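Local coordinates for phosphatase (PDB 1NF2), which probably acts as a magnesium-dependent phosphatase of the haloacid dehalogenase (HAD) superfamily, with a distinctive substrate-binding domain, at residues D8-G11 and T12-D16; V46-L49 and N50-K54; I63-N66 and G67-Y71. All coordinates share one frame; numbering follows the deposited sequence.

Interaction 1 (D8-G11 and T12-D16). With MG (magnesium ion), chain F.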
loop_
_atom_site.group_PDB
_atom_site.type_symbol
_atom_site.label_atom_id
_atom_site.label_comp_id
_atom_site.label_asym_id
_atom_site.label_seq_id
_atom_site.Cartn_x
_atom_site.Cartn_y
_atom_site.Cartn_z
ATOM N N ASP A 8 -7.789 -1.963 -4.906
ATOM C CA ASP A 8 -7.059 -1.136 -3.951
ATOM C C ASP A 8 -8.052 -1.145 -2.784
ATOM O O ASP A 8 -9.242 -1.421 -2.988
ATOM C CB ASP A 8 -6.880 0.291 -4.484
ATOM C CG ASP A 8 -6.035 1.174 -3.559
ATOM O OD1 ASP A 8 -5.771 2.342 -3.922
ATOM O OD2 ASP A 8 -5.632 0.712 -2.472
ATOM N N LEU A 9 -7.580 -0.874 -1.571
ATOM C CA LEU A 9 -8.459 -0.853 -0.402
ATOM C C LEU A 9 -9.033 0.543 -0.176
ATOM O O LEU A 9 -10.179 0.809 -0.541
ATOM C CB LEU A 9 -7.699 -1.323 0.843
ATOM C CG LEU A 9 -8.008 -2.729 1.366
ATOM C CD1 LEU A 9 -8.142 -3.703 0.220
ATOM C CD2 LEU A 9 -6.911 -3.174 2.313
ATOM N N ASP A 10 -8.235 1.433 0.417
ATOM C CA ASP A 10 -8.673 2.802 0.682
ATOM C C ASP A 10 -9.210 3.479 -0.577
ATOM O O ASP A 10 -8.674 3.288 -1.672
ATOM C CB ASP A 10 -7.512 3.623 1.266
ATOM C CG ASP A 10 -7.157 3.204 2.688
ATOM O OD1 ASP A 10 -7.810 3.685 3.638
ATOM O OD2 ASP A 10 -6.237 2.380 2.856
ATOM N N GLY A 11 -10.280 4.258 -0.407
ATOM C CA GLY A 11 -10.898 4.969 -1.514
ATOM C C GLY A 11 -11.455 4.097 -2.629
ATOM O O GLY A 11 -11.944 4.617 -3.633
ATOM N N THR A 12 -11.419 2.779 -2.438
ATOM C CA THR A 12 -11.864 1.833 -3.461
ATOM C C THR A 12 -12.823 0.764 -2.917
ATOM O O THR A 12 -14.041 0.924 -3.004
ATOM C CB THR A 12 -10.620 1.171 -4.094
ATOM O OG1 THR A 12 -9.753 2.206 -4.578
ATOM C CG2 THR A 12 -11.005 0.241 -5.246
ATOM N N LEU A 13 -12.282 -0.317 -2.366
ATOM C CA LEU A 13 -13.125 -1.368 -1.799
ATOM C C LEU A 13 -13.624 -0.936 -0.412
ATOM O O LEU A 13 -14.703 -1.341 0.017
ATOM C CB LEU A 13 -12.353 -2.686 -1.662
ATOM C CG LEU A 13 -13.053 -4.010 -2.004
ATOM C CD1 LEU A 13 -12.380 -5.131 -1.222
ATOM C CD2 LEU A 13 -14.536 -3.956 -1.661
ATOM N N LEU A 14 -12.830 -0.128 0.291
ATOM C CA LEU A 14 -13.217 0.364 1.613
ATOM C C LEU A 14 -13.920 1.701 1.466
ATOM O O LEU A 14 -13.501 2.540 0.667
ATOM C CB LEU A 14 -11.991 0.561 2.510
ATOM C CG LEU A 14 -11.110 -0.648 2.821
ATOM C CD1 LEU A 14 -9.921 -0.196 3.662
ATOM C CD2 LEU A 14 -11.918 -1.709 3.544
ATOM N N ASN A 15 -14.993 1.913 2.222
ATOM C CA ASN A 15 -15.677 3.193 2.135
ATOM C C ASN A 15 -14.912 4.180 3.012
ATOM O O ASN A 15 -13.888 3.824 3.602
ATOM C CB ASN A 15 -17.158 3.073 2.561
ATOM C CG ASN A 15 -17.349 2.657 4.023
ATOM O OD1 ASN A 15 -18.428 2.189 4.397
ATOM N ND2 ASN A 15 -16.326 2.838 4.849
ATOM N N ASP A 16 -15.393 5.413 3.092
ATOM C CA ASP A 16 -14.721 6.421 3.894
ATOM C C ASP A 16 -14.615 6.078 5.380
ATOM O O ASP A 16 -13.842 6.702 6.104
ATOM C CB ASP A 16 -15.398 7.783 3.704
ATOM C CG ASP A 16 -15.073 8.405 2.352
ATOM O OD1 ASP A 16 -14.161 7.892 1.665
ATOM O OD2 ASP A 16 -15.717 9.409 1.982
HETATM MG MG MG F . -6.372 4.273 -2.454
HETATM O O HOH W 1 -11.342 4.587 2.200
#
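T12 and L14 send their backbone N-H groups to the carbonyl of L9 from opposite faces of its plane. L14 N lies 2.9 Å from L9 O in a nearly straight bond (170°). T12 N is 3.0 Å from L9 O on the other face. Both donors lie well out of the plane, and neither is on a lone pair. The D8 carboxylate uses its two oxygens differently. D8 OD1 binds the magnesium ion at 2.5 Å. D8 OD2 takes a weak bond from L9 N and a salt bridge from K191. With CG anti to the backbone N (chi1 -176°), the carboxylate reaches out to the metal.

D8 to T12 form the DxDGT signature of HAD proteins, running from the end of strand 4-8 into helix 9-13. The helix is wound wide. L14 N to L9 O spans five residues, and so does L13 N to D8 O at 3.3 Å. T12 crosses the D8 side chain at about a right angle, with T12 OG1 3.5 Å from D8 CB. A chi1 of -55° sets this hydroxyl beside its own backbone N, where OG1 makes a weak 3.3 Å bond to D10 O. That same D10 O lies 2.6 Å from the magnesium, while the D10 carboxylate pairs with R43 instead. L14 CD1 packs on L9 CB at 3.8 Å. A water accepts from G11 N and donates to N15 O.

D214 completes the protein part of the metal site. The strand end gives the ion a carboxylate oxygen and the turn a main-chain oxygen. The T12 hydroxyl acts in the second shell, touching both residues that supply them. The positive charges of K191, R43 and magnesium probably offset the crowding of acidic groups here.

Interaction 2 (V46-L49 and N50-K54)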
loop_
_atom_site.group_PDB
_atom_site.type_symbol
_atom_site.label_atom_id
_atom_site.label_comp_id
_atom_site.label_asym_id
_atom_site.label_seq_id
_atom_site.Cartn_x
_atom_site.Cartn_y
_atom_site.Cartn_z
ATOM N N VAL A 46 0.282 -6.677 7.663
ATOM C CA VAL A 46 -0.620 -7.165 8.696
ATOM C C VAL A 46 -1.971 -6.468 8.653
ATOM O O VAL A 46 -3.008 -7.114 8.806
ATOM C CB VAL A 46 -0.027 -6.990 10.114
ATOM C CG1 VAL A 46 0.995 -8.064 10.373
ATOM C CG2 VAL A 46 0.595 -5.610 10.260
ATOM N N SER A 47 -1.961 -5.155 8.445
ATOM C CA SER A 47 -3.203 -4.399 8.383
ATOM C C SER A 47 -4.054 -4.882 7.214
ATOM O O SER A 47 -5.279 -4.995 7.323
ATOM C CB SER A 47 -2.916 -2.905 8.211
ATOM O OG SER A 47 -2.118 -2.409 9.273
ATOM N N THR A 48 -3.393 -5.172 6.100
ATOM C CA THR A 48 -4.082 -5.622 4.904
ATOM C C THR A 48 -4.627 -7.039 5.071
ATOM O O THR A 48 -5.776 -7.307 4.730
ATOM C CB THR A 48 -3.139 -5.547 3.676
ATOM O OG1 THR A 48 -2.580 -4.226 3.590
ATOM C CG2 THR A 48 -3.900 -5.860 2.382
ATOM N N LEU A 49 -3.816 -7.943 5.609
ATOM C CA LEU A 49 -4.267 -9.314 5.806
ATOM C C LEU A 49 -5.402 -9.365 6.829
ATOM O O LEU A 49 -6.253 -10.253 6.778
ATOM C CB LEU A 49 -3.110 -10.205 6.279
ATOM C CG LEU A 49 -1.887 -10.312 5.359
ATOM C CD1 LEU A 49 -0.872 -11.249 5.977
ATOM C CD2 LEU A 49 -2.298 -10.807 3.987
ATOM N N ASN A 50 -5.410 -8.410 7.755
ATOM C CA ASN A 50 -6.440 -8.362 8.787
ATOM C C ASN A 50 -7.802 -7.978 8.228
ATOM O O ASN A 50 -8.828 -8.425 8.732
ATOM C CB ASN A 50 -6.038 -7.392 9.907
ATOM C CG ASN A 50 -5.082 -8.024 10.909
ATOM O OD1 ASN A 50 -4.799 -9.223 10.843
ATOM N ND2 ASN A 50 -4.590 -7.222 11.848
ATOM N N VAL A 51 -7.812 -7.144 7.194
ATOM C CA VAL A 51 -9.064 -6.742 6.567
ATOM C C VAL A 51 -9.596 -7.961 5.815
ATOM O O VAL A 51 -10.794 -8.257 5.849
ATOM C CB VAL A 51 -8.850 -5.576 5.577
ATOM C CG1 VAL A 51 -10.093 -5.378 4.709
ATOM C CG2 VAL A 51 -8.559 -4.304 6.345
ATOM N N GLU A 52 -8.683 -8.671 5.157
ATOM C CA GLU A 52 -9.026 -9.862 4.393
ATOM C C GLU A 52 -9.659 -10.925 5.282
ATOM O O GLU A 52 -10.706 -11.476 4.951
ATOM C CB GLU A 52 -7.776 -10.445 3.720
ATOM C CG GLU A 52 -7.108 -9.508 2.725
ATOM C CD GLU A 52 -5.876 -10.121 2.080
ATOM O OE1 GLU A 52 -5.194 -9.412 1.305
ATOM O OE2 GLU A 52 -5.588 -11.309 2.344
ATOM N N LYS A 53 -9.027 -11.211 6.414
ATOM C CA LYS A 53 -9.548 -12.218 7.323
ATOM C C LYS A 53 -10.837 -11.783 8.013
ATOM O O LYS A 53 -11.680 -12.615 8.340
ATOM C CB LYS A 53 -8.481 -12.600 8.353
ATOM C CG LYS A 53 -7.402 -13.503 7.770
ATOM C CD LYS A 53 -6.370 -13.943 8.799
ATOM C CE LYS A 53 -5.414 -12.820 9.163
ATOM N NZ LYS A 53 -4.322 -13.297 10.065
ATOM N N LYS A 54 -11.002 -10.481 8.216
ATOM C CA LYS A 54 -12.200 -9.964 8.866
ATOM C C LYS A 54 -13.468 -10.137 8.032
ATOM O O LYS A 54 -14.508 -10.537 8.552
ATOM C CB LYS A 54 -12.019 -8.484 9.193
ATOM C CG LYS A 54 -13.248 -7.815 9.787
ATOM C CD LYS A 54 -12.974 -6.342 10.044
ATOM C CE LYS A 54 -14.159 -5.642 10.674
ATOM N NZ LYS A 54 -13.852 -4.197 10.839
#
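The E52 side chain runs back along helix 45-55 to T48 and L49, one turn earlier. This helix is the crossover of the beta-alpha-beta unit formed with strands 36-40 and 62-64. The two carboxylate oxygens lie near different methyl groups. E52 OE1 is 3.9 Å from T48 CG2, and E52 OE2 is 3.7 Å from L49 CD2. The E52 chain leaves with CG beside the backbone N (chi1 -62°) and is extended from there on. This passes E52 CG over T48 O, at 3.3 Å.

The backbone keeps ordinary helical bonds beneath these side chains. E52 N reaches T48 O at 3.2 Å and K53 N reaches L49 O at 3.0 Å. N50 N bonds V46 O at 2.9 Å. V51 N divides its N-H weakly between S47 O and T48 O.

Further out, T62 and F60 fix the carboxylate. The T62 hydroxyl bonds E52 OE1 and the F60 N-H bonds E52 OE2. T62 opens strand 62-64 and F60 lies just before it, so E52 ties the helix to the next strand of its unit. T48 OG1 turns back to M44 O one turn earlier, leaving CG2 to meet the glutamate.

On the outer side, the K53 chain bends at chi3 (-74°). The bend folds it back over the preceding turn, with K53 CE 3.6 Å from L49 O.

Interaction 3 (I63-N66 and G67-Y71)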
loop_
_atom_site.group_PDB
_atom_site.type_symbol
_atom_site.label_atom_id
_atom_site.label_comp_id
_atom_site.label_asym_id
_atom_site.label_seq_id
_atom_site.Cartn_x
_atom_site.Cartn_y
_atom_site.Cartn_z
ATOM N N ILE A 63 -0.661 -7.271 -2.186
ATOM C CA ILE A 63 0.363 -6.273 -2.462
ATOM C C ILE A 63 0.198 -5.253 -1.335
ATOM O O ILE A 63 -0.866 -4.651 -1.181
ATOM C CB ILE A 63 0.157 -5.584 -3.839
ATOM C CG1 ILE A 63 0.326 -6.611 -4.967
ATOM C CG2 ILE A 63 1.178 -4.453 -4.023
ATOM C CD1 ILE A 63 0.123 -6.043 -6.352
ATOM N N ALA A 64 1.250 -5.094 -0.535
ATOM C CA ALA A 64 1.252 -4.188 0.608
ATOM C C ALA A 64 2.382 -3.149 0.516
ATOM O O ALA A 64 3.232 -3.229 -0.371
ATOM C CB ALA A 64 1.391 -5.005 1.894
ATOM N N TYR A 65 2.382 -2.175 1.428
ATOM C CA TYR A 65 3.407 -1.127 1.434
ATOM C C TYR A 65 3.582 -0.512 0.050
ATOM O O TYR A 65 4.700 -0.200 -0.365
ATOM C CB TYR A 65 4.753 -1.689 1.905
ATOM C CG TYR A 65 4.810 -2.003 3.385
ATOM C CD1 TYR A 65 4.950 -0.989 4.332
ATOM C CD2 TYR A 65 4.732 -3.317 3.838
ATOM C CE1 TYR A 65 5.015 -1.281 5.702
ATOM C CE2 TYR A 65 4.793 -3.619 5.195
ATOM C CZ TYR A 65 4.937 -2.600 6.121
ATOM O OH TYR A 65 5.017 -2.909 7.461
ATOM N N ASN A 66 2.470 -0.362 -0.665
ATOM C CA ASN A 66 2.480 0.239 -1.996
ATOM C C ASN A 66 3.456 -0.408 -2.988
ATOM O O ASN A 66 4.087 0.277 -3.799
ATOM C CB ASN A 66 2.774 1.740 -1.874
ATOM C CG ASN A 66 2.543 2.486 -3.171
ATOM O OD1 ASN A 66 1.536 2.274 -3.838
ATOM N ND2 ASN A 66 3.472 3.372 -3.531
ATOM N N GLY A 67 3.584 -1.730 -2.925
ATOM C CA GLY A 67 4.463 -2.414 -3.858
ATOM C C GLY A 67 5.727 -3.063 -3.322
ATOM O O GLY A 67 6.337 -3.876 -4.029
ATOM N N ALA A 68 6.120 -2.729 -2.092
ATOM C CA ALA A 68 7.336 -3.284 -1.502
ATOM C C ALA A 68 7.159 -4.743 -1.096
ATOM O O ALA A 68 8.120 -5.516 -1.089
ATOM C CB ALA A 68 7.771 -2.448 -0.293
ATOM N N ILE A 69 5.935 -5.123 -0.749
ATOM C CA ILE A 69 5.671 -6.501 -0.370
ATOM C C ILE A 69 4.628 -7.193 -1.236
ATOM O O ILE A 69 3.575 -6.626 -1.537
ATOM C CB ILE A 69 5.225 -6.595 1.105
ATOM C CG1 ILE A 69 6.434 -6.315 2.009
ATOM C CG2 ILE A 69 4.634 -7.966 1.405
ATOM C CD1 ILE A 69 6.197 -6.587 3.472
ATOM N N VAL A 70 4.951 -8.415 -1.655
ATOM C CA VAL A 70 4.033 -9.241 -2.433
ATOM C C VAL A 70 3.903 -10.524 -1.618
ATOM O O VAL A 70 4.894 -11.198 -1.336
ATOM C CB VAL A 70 4.571 -9.572 -3.845
ATOM C CG1 VAL A 70 3.609 -10.518 -4.565
ATOM C CG2 VAL A 70 4.723 -8.295 -4.655
ATOM N N TYR A 71 2.676 -10.842 -1.224
ATOM C CA TYR A 71 2.409 -12.019 -0.414
ATOM C C TYR A 71 1.440 -13.005 -1.064
ATOM O O TYR A 71 0.471 -12.606 -1.710
ATOM C CB TYR A 71 1.871 -11.552 0.941
ATOM C CG TYR A 71 1.059 -12.567 1.720
ATOM C CD1 TYR A 71 -0.254 -12.886 1.344
ATOM C CD2 TYR A 71 1.588 -13.187 2.853
ATOM C CE1 TYR A 71 -1.018 -13.792 2.077
ATOM C CE2 TYR A 71 0.831 -14.094 3.599
ATOM C CZ TYR A 71 -0.471 -14.391 3.204
ATOM O OH TYR A 71 -1.221 -15.278 3.942
#
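Y65, N66 and G67 all have positive phi, an unusual run that folds the chain back and sets A68 beside Y65. The turn closes the beta hairpin of strands 62-64 and 69-72. A68 N adds a weak 3.4 Å bond to Y65 O across it. G67 sits at phi 112°, where a beta carbon would run into the carbonyl O of N66.

A64 O is the main acceptor. G67 N reaches it at 3.0 Å from above the carbonyl plane, and I69 N adds a weak bond at 3.3 Å. A64 N returns a bond to I69 O at 3.0 Å, nearly straight at 167°. A68 and I69 both lie opposite A64, a classic beta bulge. One residue back, I63 CA gives a CA-H...O contact to I69 O.

The side chains of Y65 and I69 run side by side and point the same way. Y65 CG lies beside its backbone N (chi1 -72°), which brings the ring alongside I69. I69 CD1 touches Y65 CD2 at 3.6 Å, approaching the ring obliquely. Nearer the backbone, Y65 CB meets A68 CB at 3.8 Å.

The Y65 hydroxyl bonds D108, in a loop of the six-stranded sheet's domain. The ring thus has an apolar flank on the hairpin and a polar end on another domain. A64 O is gripped mainly by the turn, through G67 N, and only weakly by the strand.

In the fold
The three contacts follow one another along the chain, all in the part built on the eight-stranded sheet. Interaction 1 runs from the end of strand 4-8 into helix 9-13, interaction 2 lies on helix 45-55, and interaction 3 joins strands 62-64 and 69-72. The centre of interaction 2 is about 13 Å from the centre of each of the others. Helix 45-55 is the intermediary. Its T48 CG2 packs on L9 CD2 at 4.0 Å, and its L49 CD2 packs on Y71 CE1 at 3.8 Å. Interactions 1 and 3 do not touch, but the N66 side chain is about 8 Å from the magnesium. The hairpin turn therefore lies near the metal site of interaction 1.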